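Local coordinates for beta-ketoacyl-[acyl-carrier-protein] synthase FabY (Pseudomonas aeruginosa, PDB 4CW4) that catalyses the condensation of acetyl-CoA with malonyl-acyl carrier protein to give acetoacetyl-acyl carrier protein, the primer that starts fatty acid synthesis, at residues Gly22-His27 with Gln486-Leu491; Val276-Ser281 with Ser302-Val307; Ala383-Ala388 with Ala569-Lys574; Ile554-Leu559 with Glu573-Thr578. One frame throughout, in Å; residues are numbered along the deposited sequence. Where two conformers were deposited one is given.

Contact 1: residues Gly22-His27 with Gln486-Leu491; sequences GRSSFH and QLISAL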
loop_
_atom_site.group_PDB
_atom_site.type_symbol
_atom_site.label_atom_id
_atom_site.label_comp_id
_atom_site.label_asym_id
_atom_site.label_seq_id
_atom_site.Cartn_x
_atom_site.Cartn_y
_atom_site.Cartn_z
ATOM N N GLY A 22 -12.718 -9.014 21.033
ATOM C CA GLY A 22 -13.924 -9.622 20.487
ATOM C C GLY A 22 -14.521 -8.889 19.294
ATOM O O GLY A 22 -13.819 -8.249 18.509
ATOM N N ARG A 23 -15.835 -9.023 19.162
ATOM C CA ARG A 23 -16.611 -8.379 18.115
ATOM C C ARG A 23 -16.757 -6.895 18.418
ATOM O O ARG A 23 -17.167 -6.500 19.512
ATOM C CB ARG A 23 -17.991 -9.016 17.993
ATOM C CG ARG A 23 -18.899 -8.300 16.993
ATOM C CD ARG A 23 -20.121 -9.106 16.613
ATOM N NE ARG A 23 -21.003 -9.538 17.704
ATOM C CZ ARG A 23 -22.130 -8.939 18.083
ATOM N NH1 ARG A 23 -22.523 -7.795 17.529
ATOM N NH2 ARG A 23 -22.874 -9.493 19.038
ATOM N N SER A 24 -16.439 -6.065 17.436
ATOM C CA SER A 24 -16.478 -4.624 17.645
ATOM C C SER A 24 -17.871 -4.031 17.611
ATOM O O SER A 24 -18.141 -3.070 18.319
ATOM C CB SER A 24 -15.644 -3.935 16.575
ATOM O OG SER A 24 -14.312 -4.333 16.741
ATOM N N SER A 25 -18.746 -4.570 16.768
ATOM C CA SER A 25 -20.048 -3.939 16.584
ATOM C C SER A 25 -20.826 -3.919 17.895
ATOM O O SER A 25 -20.646 -4.784 18.770
ATOM C CB SER A 25 -20.853 -4.626 15.485
ATOM O OG SER A 25 -21.124 -5.973 15.818
ATOM N N PHE A 26 -21.666 -2.900 18.028
ATOM C CA PHE A 26 -22.492 -2.707 19.215
ATOM C C PHE A 26 -21.673 -2.565 20.489
ATOM O O PHE A 26 -22.189 -2.741 21.589
ATOM C CB PHE A 26 -23.569 -3.796 19.306
ATOM C CG PHE A 26 -24.416 -3.863 18.057
ATOM C CD1 PHE A 26 -23.982 -4.600 16.954
ATOM C CD2 PHE A 26 -25.584 -3.135 17.940
ATOM C CE1 PHE A 26 -24.711 -4.618 15.774
ATOM C CE2 PHE A 26 -26.341 -3.164 16.763
ATOM C CZ PHE A 26 -25.892 -3.892 15.674
ATOM N N HIS A 27 -20.407 -2.209 20.317
ATOM C CA HIS A 27 -19.500 -1.909 21.413
ATOM C C HIS A 27 -19.149 -3.120 22.273
ATOM O O HIS A 27 -18.739 -2.951 23.409
ATOM C CB HIS A 27 -20.065 -0.798 22.299
ATOM C CG HIS A 27 -20.479 0.409 21.534
ATOM N ND1 HIS A 27 -19.564 1.291 21.014
ATOM C CD2 HIS A 27 -21.701 0.862 21.165
ATOM C CE1 HIS A 27 -20.203 2.239 20.353
ATOM N NE2 HIS A 27 -21.497 2.013 20.442
ATOM N N GLN A 486 -8.361 2.167 17.831
ATOM C CA GLN A 486 -8.536 3.405 18.601
ATOM C C GLN A 486 -9.893 4.060 18.345
ATOM O O GLN A 486 -10.627 4.385 19.284
ATOM C CB GLN A 486 -7.404 4.405 18.308
ATOM C CG GLN A 486 -6.013 3.954 18.728
ATOM C CD GLN A 486 -4.938 4.907 18.199
ATOM O OE1 GLN A 486 -4.630 4.928 17.010
ATOM N NE2 GLN A 486 -4.389 5.700 19.066
ATOM N N LEU A 487 -10.214 4.293 17.078
ATOM C CA LEU A 487 -11.465 4.952 16.709
ATOM C C LEU A 487 -12.662 4.189 17.257
ATOM O O LEU A 487 -13.558 4.771 17.844
ATOM C CB LEU A 487 -11.571 5.101 15.178
ATOM C CG LEU A 487 -12.916 5.693 14.690
ATOM C CD1 LEU A 487 -13.211 6.992 15.379
ATOM C CD2 LEU A 487 -12.952 5.889 13.158
ATOM N N ILE A 488 -12.661 2.881 17.114
ATOM C CA ILE A 488 -13.833 2.135 17.521
ATOM C C ILE A 488 -13.984 2.157 19.039
ATOM O O ILE A 488 -15.101 2.294 19.549
ATOM C CB ILE A 488 -13.817 0.737 16.905
ATOM C CG1 ILE A 488 -14.233 0.852 15.431
ATOM C CG2 ILE A 488 -14.745 -0.207 17.658
ATOM C CD1 ILE A 488 -14.125 -0.406 14.676
ATOM N N SER A 489 -12.877 2.063 19.763
ATOM C CA SER A 489 -12.946 2.216 21.211
ATOM C C SER A 489 -13.508 3.586 21.595
ATOM O O SER A 489 -14.344 3.690 22.500
ATOM C CB SER A 489 -11.587 2.013 21.853
ATOM O OG SER A 489 -11.702 2.253 23.239
ATOM N N ALA A 490 -13.079 4.626 20.879
ATOM C CA ALA A 490 -13.567 5.973 21.153
ATOM C C ALA A 490 -15.091 6.028 21.089
ATOM O O ALA A 490 -15.743 6.721 21.880
ATOM C CB ALA A 490 -12.969 6.978 20.182
ATOM N N LEU A 491 -15.670 5.300 20.145
ATOM C CA LEU A 491 -17.109 5.337 19.964
ATOM C C LEU A 491 -17.810 4.757 21.177
ATOM O O LEU A 491 -18.915 5.158 21.518
ATOM C CB LEU A 491 -17.509 4.560 18.716
ATOM C CG LEU A 491 -16.868 5.033 17.399
ATOM C CD1 LEU A 491 -17.475 4.278 16.227
ATOM C CD2 LEU A 491 -17.021 6.559 17.233
HETATM O O HOH W 1 -16.866 0.480 20.697
#

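Contact 2: residues Val276-Ser281 with Ser302-Val307; sequences VGMTGS and SGQARV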
loop_
_atom_site.group_PDB
_atom_site.type_symbol
_atom_site.label_atom_id
_atom_site.label_comp_id
_atom_site.label_asym_id
_atom_site.label_seq_id
_atom_site.Cartn_x
_atom_site.Cartn_y
_atom_site.Cartn_z
ATOM N N VAL A 276 -18.936 -1.059 -7.975
ATOM C CA VAL A 276 -18.181 -0.503 -9.105
ATOM C C VAL A 276 -17.673 0.912 -8.803
ATOM O O VAL A 276 -17.411 1.695 -9.717
ATOM C CB VAL A 276 -19.009 -0.486 -10.415
ATOM C CG1 VAL A 276 -19.349 -1.903 -10.818
ATOM C CG2 VAL A 276 -20.281 0.394 -10.285
ATOM N N GLY A 277 -17.534 1.238 -7.525
ATOM C CA GLY A 277 -17.168 2.576 -7.119
ATOM C C GLY A 277 -15.685 2.772 -6.896
ATOM O O GLY A 277 -14.864 1.970 -7.361
ATOM N N MET A 278 -15.354 3.856 -6.189
ATOM C CA MET A 278 -13.981 4.239 -5.859
ATOM C C MET A 278 -13.338 3.197 -4.977
ATOM O O MET A 278 -14.028 2.548 -4.176
ATOM C CB MET A 278 -14.002 5.549 -5.067
ATOM C CG MET A 278 -14.662 6.685 -5.786
ATOM S SD MET A 278 -14.495 8.201 -4.855
ATOM C CE MET A 278 -12.968 8.867 -5.495
ATOM N N THR A 279 -12.021 3.064 -5.068
ATOM C CA THR A 279 -11.326 2.113 -4.253
ATOM C C THR A 279 -9.887 2.551 -4.107
ATOM O O THR A 279 -9.406 3.394 -4.856
ATOM C CB THR A 279 -11.471 0.698 -4.853
ATOM O OG1 THR A 279 -11.041 -0.281 -3.897
ATOM C CG2 THR A 279 -10.716 0.555 -6.177
ATOM N N GLY A 280 -9.199 2.003 -3.117
ATOM C CA GLY A 280 -7.797 2.289 -2.929
ATOM C C GLY A 280 -7.343 1.721 -1.601
ATOM O O GLY A 280 -8.163 1.436 -0.741
ATOM N N SER A 281 -6.032 1.563 -1.444
ATOM C CA SER A 281 -5.444 1.075 -0.209
ATOM C C SER A 281 -4.261 1.952 0.106
ATOM O O SER A 281 -3.264 1.913 -0.608
ATOM C CB SER A 281 -4.985 -0.378 -0.363
ATOM O OG SER A 281 -6.044 -1.244 -0.760
ATOM N N SER A 302 -15.778 16.400 -0.793
ATOM C CA SER A 302 -15.657 16.870 -2.171
ATOM C C SER A 302 -16.825 16.422 -3.053
ATOM O O SER A 302 -16.949 16.875 -4.192
ATOM C CB SER A 302 -14.355 16.379 -2.798
ATOM O OG SER A 302 -14.423 14.985 -2.998
ATOM N N GLY A 303 -17.668 15.532 -2.552
ATOM C CA GLY A 303 -18.823 15.093 -3.310
ATOM C C GLY A 303 -18.631 13.938 -4.242
ATOM O O GLY A 303 -19.531 13.610 -5.026
ATOM N N GLN A 304 -17.467 13.319 -4.158
ATOM C CA GLN A 304 -17.131 12.232 -5.045
ATOM C C GLN A 304 -17.842 10.957 -4.629
ATOM O O GLN A 304 -18.232 10.161 -5.479
ATOM C CB GLN A 304 -15.620 12.016 -5.072
ATOM C CG GLN A 304 -14.847 13.138 -5.719
ATOM C CD GLN A 304 -13.368 12.875 -5.685
ATOM O OE1 GLN A 304 -12.814 12.185 -6.556
ATOM N NE2 GLN A 304 -12.716 13.392 -4.669
ATOM N N ALA A 305 -17.996 10.748 -3.322
ATOM C CA ALA A 305 -18.654 9.542 -2.816
ATOM C C ALA A 305 -19.569 9.884 -1.659
ATOM O O ALA A 305 -19.328 10.839 -0.920
ATOM C CB ALA A 305 -17.631 8.482 -2.385
ATOM N N ARG A 306 -20.611 9.087 -1.500
ATOM C CA ARG A 306 -21.615 9.322 -0.481
ATOM C C ARG A 306 -21.640 8.239 0.585
ATOM O O ARG A 306 -22.167 8.483 1.686
ATOM C CB ARG A 306 -22.977 9.431 -1.135
ATOM C CG ARG A 306 -23.046 10.588 -2.136
ATOM C CD ARG A 306 -24.452 10.966 -2.524
ATOM N NE ARG A 306 -25.109 11.645 -1.408
ATOM C CZ ARG A 306 -26.254 12.317 -1.479
ATOM N NH1 ARG A 306 -26.921 12.409 -2.623
ATOM N NH2 ARG A 306 -26.730 12.914 -0.397
ATOM N N VAL A 307 -21.121 7.053 0.256
ATOM C CA VAL A 307 -21.043 5.935 1.192
ATOM C C VAL A 307 -19.634 5.417 1.123
ATOM O O VAL A 307 -19.160 5.087 0.034
ATOM C CB VAL A 307 -22.012 4.790 0.830
ATOM C CG1 VAL A 307 -21.938 3.663 1.864
ATOM C CG2 VAL A 307 -23.426 5.332 0.716
#

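Contact 3: residues Ala383-Ala388 with Ala569-Lys574; sequences ADIHGA and AAYVEK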
loop_
_atom_site.group_PDB
_atom_site.type_symbol
_atom_site.label_atom_id
_atom_site.label_comp_id
_atom_site.label_asym_id
_atom_site.label_seq_id
_atom_site.Cartn_x
_atom_site.Cartn_y
_atom_site.Cartn_z
ATOM N N ALA A 383 -30.274 6.528 8.866
ATOM C CA ALA A 383 -29.065 5.872 9.367
ATOM C C ALA A 383 -28.728 6.400 10.753
ATOM O O ALA A 383 -28.869 7.601 11.033
ATOM C CB ALA A 383 -27.901 6.142 8.441
ATOM N N ASP A 384 -28.301 5.507 11.626
ATOM C CA ASP A 384 -27.895 5.912 12.946
ATOM C C ASP A 384 -26.590 6.694 12.855
ATOM O O ASP A 384 -25.865 6.638 11.858
ATOM C CB ASP A 384 -27.723 4.674 13.863
ATOM C CG ASP A 384 -27.990 4.967 15.334
ATOM O OD1 ASP A 384 -28.059 6.147 15.744
ATOM O OD2 ASP A 384 -28.128 3.994 16.100
ATOM N N ILE A 385 -26.289 7.425 13.920
ATOM C CA ILE A 385 -25.067 8.202 13.994
ATOM C C ILE A 385 -24.303 7.819 15.248
ATOM O O ILE A 385 -24.775 8.026 16.361
ATOM C CB ILE A 385 -25.365 9.717 13.955
ATOM C CG1 ILE A 385 -25.908 10.091 12.566
ATOM C CG2 ILE A 385 -24.104 10.529 14.250
ATOM C CD1 ILE A 385 -26.505 11.487 12.478
ATOM N N HIS A 386 -23.124 7.235 15.039
ATOM C CA HIS A 386 -22.261 6.799 16.125
ATOM C C HIS A 386 -21.160 7.807 16.407
ATOM O O HIS A 386 -20.410 7.671 17.368
ATOM C CB HIS A 386 -21.700 5.415 15.809
ATOM C CG HIS A 386 -22.766 4.401 15.557
ATOM N ND1 HIS A 386 -23.514 3.859 16.573
ATOM C CD2 HIS A 386 -23.238 3.855 14.409
ATOM C CE1 HIS A 386 -24.402 3.017 16.068
ATOM N NE2 HIS A 386 -24.255 2.991 14.758
ATOM N N GLY A 387 -21.077 8.821 15.547
ATOM C CA GLY A 387 -20.085 9.866 15.637
ATOM C C GLY A 387 -19.957 10.539 14.278
ATOM O O GLY A 387 -20.623 10.145 13.322
ATOM N N ALA A 388 -19.079 11.527 14.181
ATOM C CA ALA A 388 -18.745 12.160 12.899
ATOM C C ALA A 388 -17.240 12.365 12.840
ATOM O O ALA A 388 -16.585 12.512 13.869
ATOM C CB ALA A 388 -19.459 13.490 12.743
ATOM N N ALA A 569 -37.094 15.483 12.362
ATOM C CA ALA A 569 -38.143 14.633 12.925
ATOM C C ALA A 569 -38.467 13.460 12.012
ATOM O O ALA A 569 -38.678 12.340 12.485
ATOM C CB ALA A 569 -39.400 15.448 13.211
ATOM N N ALA A 570 -38.499 13.697 10.700
ATOM C CA ALA A 570 -38.758 12.603 9.763
ATOM C C ALA A 570 -37.641 11.560 9.835
ATOM O O ALA A 570 -37.887 10.363 9.799
ATOM C CB ALA A 570 -38.922 13.136 8.334
ATOM N N TYR A 571 -36.413 12.039 9.940
ATOM C CA TYR A 571 -35.235 11.189 10.136
ATOM C C TYR A 571 -35.351 10.349 11.410
ATOM O O TYR A 571 -35.111 9.142 11.395
ATOM C CB TYR A 571 -33.998 12.071 10.183
ATOM C CG TYR A 571 -32.774 11.438 10.794
ATOM C CD1 TYR A 571 -32.078 10.433 10.135
ATOM C CD2 TYR A 571 -32.314 11.843 12.027
ATOM C CE1 TYR A 571 -30.953 9.858 10.697
ATOM C CE2 TYR A 571 -31.205 11.276 12.595
ATOM C CZ TYR A 571 -30.525 10.282 11.922
ATOM O OH TYR A 571 -29.410 9.737 12.501
ATOM N N VAL A 572 -35.770 10.975 12.502
ATOM C CA VAL A 572 -35.908 10.255 13.773
ATOM C C VAL A 572 -36.881 9.092 13.647
ATOM O O VAL A 572 -36.628 7.999 14.169
ATOM C CB VAL A 572 -36.342 11.204 14.908
ATOM C CG1 VAL A 572 -36.893 10.439 16.126
ATOM C CG2 VAL A 572 -35.162 12.061 15.318
ATOM N N GLU A 573 -37.990 9.316 12.948
ATOM C CA GLU A 573 -38.943 8.235 12.750
ATOM C C GLU A 573 -38.327 7.053 11.982
ATOM O O GLU A 573 -38.501 5.900 12.376
ATOM C CB GLU A 573 -40.192 8.733 12.033
ATOM C CG GLU A 573 -41.027 9.692 12.853
ATOM C CD GLU A 573 -41.368 9.149 14.213
ATOM O OE1 GLU A 573 -42.255 8.275 14.259
ATOM O OE2 GLU A 573 -40.737 9.561 15.220
ATOM N N LYS A 574 -37.643 7.327 10.873
ATOM C CA LYS A 574 -37.024 6.252 10.094
ATOM C C LYS A 574 -35.946 5.561 10.915
ATOM O O LYS A 574 -35.786 4.339 10.850
ATOM C CB LYS A 574 -36.393 6.798 8.817
ATOM C CG LYS A 574 -37.382 7.270 7.773
ATOM C CD LYS A 574 -36.660 7.771 6.542
ATOM C CE LYS A 574 -37.594 8.487 5.591
ATOM N NZ LYS A 574 -36.836 9.321 4.593
#

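Contact 4: residues Ile554-Leu559 with Glu573-Thr578; sequences IAEKML and EKREQT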
loop_
_atom_site.group_PDB
_atom_site.type_symbol
_atom_site.label_atom_id
_atom_site.label_comp_id
_atom_site.label_asym_id
_atom_site.label_seq_id
_atom_site.Cartn_x
_atom_site.Cartn_y
_atom_site.Cartn_z
ATOM N N ILE A 554 -22.962 15.913 19.346
ATOM C CA ILE A 554 -22.480 17.039 18.554
ATOM C C ILE A 554 -22.960 16.908 17.112
ATOM O O ILE A 554 -23.449 17.858 16.521
ATOM C CB ILE A 554 -20.949 17.155 18.624
ATOM C CG1 ILE A 554 -20.508 17.432 20.074
ATOM C CG2 ILE A 554 -20.417 18.211 17.640
ATOM C CD1 ILE A 554 -20.911 18.766 20.632
ATOM N N ALA A 555 -22.823 15.716 16.553
ATOM C CA ALA A 555 -23.217 15.477 15.176
ATOM C C ALA A 555 -24.716 15.727 14.989
ATOM O O ALA A 555 -25.124 16.336 14.004
ATOM C CB ALA A 555 -22.853 14.050 14.773
ATOM N N GLU A 556 -25.537 15.285 15.936
ATOM C CA GLU A 556 -26.968 15.521 15.853
ATOM C C GLU A 556 -27.317 16.996 15.931
ATOM O O GLU A 556 -28.177 17.458 15.193
ATOM C CB GLU A 556 -27.700 14.743 16.939
ATOM C CG GLU A 556 -27.782 13.254 16.603
ATOM C CD GLU A 556 -28.626 12.462 17.565
ATOM O OE1 GLU A 556 -29.231 13.053 18.494
ATOM O OE2 GLU A 556 -28.672 11.227 17.392
ATOM N N LYS A 557 -26.656 17.741 16.806
ATOM C CA LYS A 557 -26.872 19.192 16.852
ATOM C C LYS A 557 -26.576 19.801 15.474
ATOM O O LYS A 557 -27.317 20.634 14.977
ATOM C CB LYS A 557 -25.947 19.854 17.867
ATOM C CG LYS A 557 -26.377 19.759 19.308
ATOM C CD LYS A 557 -25.406 20.510 20.237
ATOM C CE LYS A 557 -25.219 21.968 19.811
ATOM N NZ LYS A 557 -24.445 22.774 20.803
ATOM N N MET A 558 -25.483 19.372 14.857
ATOM C CA MET A 558 -25.099 19.882 13.559
ATOM C C MET A 558 -26.124 19.546 12.475
ATOM O O MET A 558 -26.478 20.415 11.685
ATOM C CB MET A 558 -23.696 19.368 13.200
ATOM C CG MET A 558 -22.616 19.969 14.098
ATOM S SD MET A 558 -20.975 19.227 13.922
ATOM C CE MET A 558 -20.422 19.979 12.379
ATOM N N LEU A 559 -26.620 18.314 12.438
ATOM C CA LEU A 559 -27.619 17.934 11.428
ATOM C C LEU A 559 -28.935 18.678 11.641
ATOM O O LEU A 559 -29.592 19.098 10.666
ATOM C CB LEU A 559 -27.854 16.413 11.420
ATOM C CG LEU A 559 -27.021 15.649 10.371
ATOM C CD1 LEU A 559 -25.550 15.628 10.769
ATOM C CD2 LEU A 559 -27.564 14.252 10.159
ATOM N N GLU A 573 -37.990 9.316 12.948
ATOM C CA GLU A 573 -38.943 8.235 12.750
ATOM C C GLU A 573 -38.327 7.053 11.982
ATOM O O GLU A 573 -38.501 5.900 12.376
ATOM C CB GLU A 573 -40.192 8.733 12.033
ATOM C CG GLU A 573 -41.027 9.692 12.853
ATOM C CD GLU A 573 -41.368 9.149 14.213
ATOM O OE1 GLU A 573 -42.255 8.275 14.259
ATOM O OE2 GLU A 573 -40.737 9.561 15.220
ATOM N N LYS A 574 -37.643 7.327 10.873
ATOM C CA LYS A 574 -37.024 6.252 10.094
ATOM C C LYS A 574 -35.946 5.561 10.915
ATOM O O LYS A 574 -35.786 4.339 10.850
ATOM C CB LYS A 574 -36.393 6.798 8.817
ATOM C CG LYS A 574 -37.382 7.270 7.773
ATOM C CD LYS A 574 -36.660 7.771 6.542
ATOM C CE LYS A 574 -37.594 8.487 5.591
ATOM N NZ LYS A 574 -36.836 9.321 4.593
ATOM N N ARG A 575 -35.241 6.330 11.734
ATOM C CA ARG A 575 -34.162 5.774 12.511
ATOM C C ARG A 575 -34.657 4.822 13.603
ATOM O O ARG A 575 -33.912 3.921 14.013
ATOM C CB ARG A 575 -33.312 6.889 13.099
ATOM C CG ARG A 575 -32.143 6.385 13.933
ATOM C CD ARG A 575 -31.222 7.507 14.287
ATOM N NE ARG A 575 -31.737 8.328 15.369
ATOM C CZ ARG A 575 -31.045 9.316 15.923
ATOM N NH1 ARG A 575 -29.857 9.639 15.442
ATOM N NH2 ARG A 575 -31.526 9.966 16.956
ATOM N N GLU A 576 -35.879 5.005 14.099
ATOM C CA GLU A 576 -36.394 4.016 15.040
ATOM C C GLU A 576 -36.443 2.626 14.384
ATOM O O GLU A 576 -36.195 1.600 15.039
ATOM C CB GLU A 576 -37.772 4.428 15.548
ATOM C CG GLU A 576 -37.747 5.588 16.510
ATOM C CD GLU A 576 -36.913 5.305 17.742
ATOM O OE1 GLU A 576 -35.705 5.579 17.702
ATOM O OE2 GLU A 576 -37.455 4.794 18.742
ATOM N N GLN A 577 -36.747 2.587 13.091
ATOM C CA GLN A 577 -36.860 1.314 12.386
ATOM C C GLN A 577 -35.477 0.749 12.098
ATOM O O GLN A 577 -35.236 -0.451 12.240
ATOM C CB GLN A 577 -37.637 1.508 11.076
ATOM C CG GLN A 577 -39.080 1.969 11.269
ATOM C CD GLN A 577 -39.769 2.340 9.955
ATOM O OE1 GLN A 577 -39.140 2.846 9.017
ATOM N NE2 GLN A 577 -41.069 2.098 9.891
ATOM N N THR A 578 -34.555 1.602 11.667
ATOM C CA THR A 578 -33.213 1.092 11.400
ATOM C C THR A 578 -32.549 0.628 12.706
ATOM O O THR A 578 -31.849 -0.371 12.704
ATOM C CB THR A 578 -32.335 2.092 10.683
ATOM O OG1 THR A 578 -31.988 3.126 11.561
ATOM C CG2 THR A 578 -33.006 2.716 9.505
HETATM O O HOH W 2 -31.301 11.625 19.637
#

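Contact 1: residues Gly22-His27 with Gln486-Leu491
Ile488, buried on helix 482-496, meets Ser24 in the turn that follows strand 22-23, methyl CG2 lying 4.0 Å from Ser24 CB. In the conformer described, this branch stands anti to the backbone N while CG1 lies beside it (chi1 -77°), which brings the beta-branch methyl to the turn. Serine suits the facing position because its small methylene carbon lets the turn come close, while its OG is bonded elsewhere, to Gln368 OE1. The carbonyl of Ile488 has a second role: water 1 donates to Ile488 O at 2.8 Å and sits 2.8 Å from His27 ND1. One turn further along the helix comes Leu491. Its CB lies at the edge of the His27 imidazole, in the ring plane, 3.9 Å from CE1, and Leu491 O approaches the same carbon obliquely at 3.4 Å. His27 occupies the N-cap position of helix 28-33, and its ring also meets Phe15 on strand 10-19, which the branched aliphatic chains of Ile488 and Leu491 touch as well. Deep in the chain and away from the active-site residues, the contact thus sets a helix of the C-terminal half of the ketosynthase against its N-terminal strands. No direct hydrogen bond joins the two segments; one water links the buried imidazole ND1 with Ile488 O, giving both a polar partner in a mainly apolar joint.

Contact 2: residues Val276-Ser281 with Ser302-Val307
Met278, at the start of strand 278-283, reaches across to Gln304 and Ala305 in the loop that leads from helix 288-301 into strand 307-314. Its CB points toward that loop, and CG, anti to the carbonyl carbon (chi1 -58°), carries the chain outward without touching the other segment. In the conformer described, the sulfur is the first atom to arrive: SD lies 4.0 Å from Ala305 CB and equally 4.0 Å from Gln304 CB, so it rests on two small aliphatic groups at once. Beyond it the chain bends at chi3 (90°), which turns the methyl toward the Gln304 amide, CE standing 3.5 Å from Gln304 OE1 and 4.0 Å from Gln304 CD. The two long side chains cross at about a right angle. A flexible, unbranched methionine suits this place, since it can bend around the glutamine stem, and alanine leaves room for the sulfur.

Gln304 is fixed from its other end: NE2 donates to Ser302 OG over 2.9 Å, the serine oxygen lying almost in the amide plane, and it also bonds Asp298 OD2 of the second subunit. Gly303, whose positive phi closes a Schellman motif at the end of helix 288-301, lets the chain turn there. Met278 and Ala305 also touch Ala223 on strand 222-225, which lies between the parallel strands 278-283 and 307-314. Helix 288-301 connects these outer two: a right-handed crossover of the thiolase-like fold, at the dimer interface, where the sheet runs on into the second subunit through Ser281.

Contact 3: residues Ala383-Ala388 with Ala569-Lys574
The phenol ring of Tyr571 presents its edge to Ala383, whose carbonyl O lies in the ring plane, 3.1 Å from CE1. At the end of that edge Tyr571 OH donates to Ala383 O over 2.6 Å, approaching within the carbonyl plane at a C=O...donor angle of 158°. The side chain of Ile385 comes to the ring obliquely, its CD1 3.4 Å from Tyr571 OH and 4.2 Å from CZ. Another ring, that of Phe568, meets Tyr571 edge-to-face from the same helix. CG of Tyr571 stands anti to the backbone N (chi1 162°), which sends the ring from helix 565-590 inward. Here a long helix late in the chain lies against the loop that leads into strand 387-394 of the thiolase-like fold, and tyrosine suits the buried position by joining an apolar ring to a hydroxyl that can reach a backbone carbonyl. Isoleucine fits beside it, since Ile385 also packs on Ala555 and Leu559 of helix 552-563. Asp384 OD1 accepts from Ile385 N at 2.8 Å, on the anti side and 30° out of the carboxylate plane, and is paired as well with Arg579 in a salt bridge.

Contact 4: residues Ile554-Leu559 with Glu573-Thr578
Glu556 on helix 552-563 and Arg575 on helix 565-590 reach each other through long side chains shaped in different ways. In Glu556 CG stands anti to the carbonyl carbon (chi1 -75°) and the chain runs extended to its carboxylate; in Arg575 CG is anti to the backbone N, and a bend at chi3 (78°) swings the guanidinium round to meet it. Such length is needed, for the nearest CA atoms, those of Glu556 and Arg575, are 12.6 Å apart. The groups form a salt bridge on a single carboxylate oxygen. Arg575 NH1 donates to Glu556 OE2 over 2.8 Å, and NH2 adds a weak bond of 3.2 Å to the same OE2. The oxygen lies close to the guanidinium plane, but NH1 comes from above the carboxylate plane, and the two planes are 38° apart.

Water 2 donates to Glu556 OE1 at 2.8 Å and accepts a weak bond from Arg575 NH2. NH1 also makes a weak hydrogen bond with Tyr571 OH. Arginine suits the place because its several N-H groups can serve these partners together, and glutamate because its extended chain carries a charge across. The bridge joins two helices consecutive in the chain, with a single residue between them, away from the active-site residues; Met558 and Leu559 of the first also pack on Met637 of the second subunit. Sharing of OE2 by two donors implies a bifurcated, partly water-mediated bridge rather than a flat two-oxygen pairing. Glu556 would probably favour the charged arginine and offset the nearby Arg579, with Asp384, a long and weak partner, adding little.

How the contacts relate
Contact 1 is the deepest, its centre about 11 Å from that of the chain, and joins a helix to a turn by aliphatic groups and a bridging water. Contact 2, also buried, lies about 20 Å out and relies on methionine packing. Contacts 3 and 4 are outermost, about 26 and 27 Å from the chain's centre, and share helix 565-590: the first ties it by a buried tyrosine hydroxyl to the loop before strand 387-394, the second by a partly buried salt bridge to helix 552-563. Ile385 and Asp384 of contact 3 also touch residues of contact 4. Contacts 2 and 4 both meet the second subunit, while contact 1 touches contact 3 where Leu491 CD2 lies 3.6 Å from His386 O.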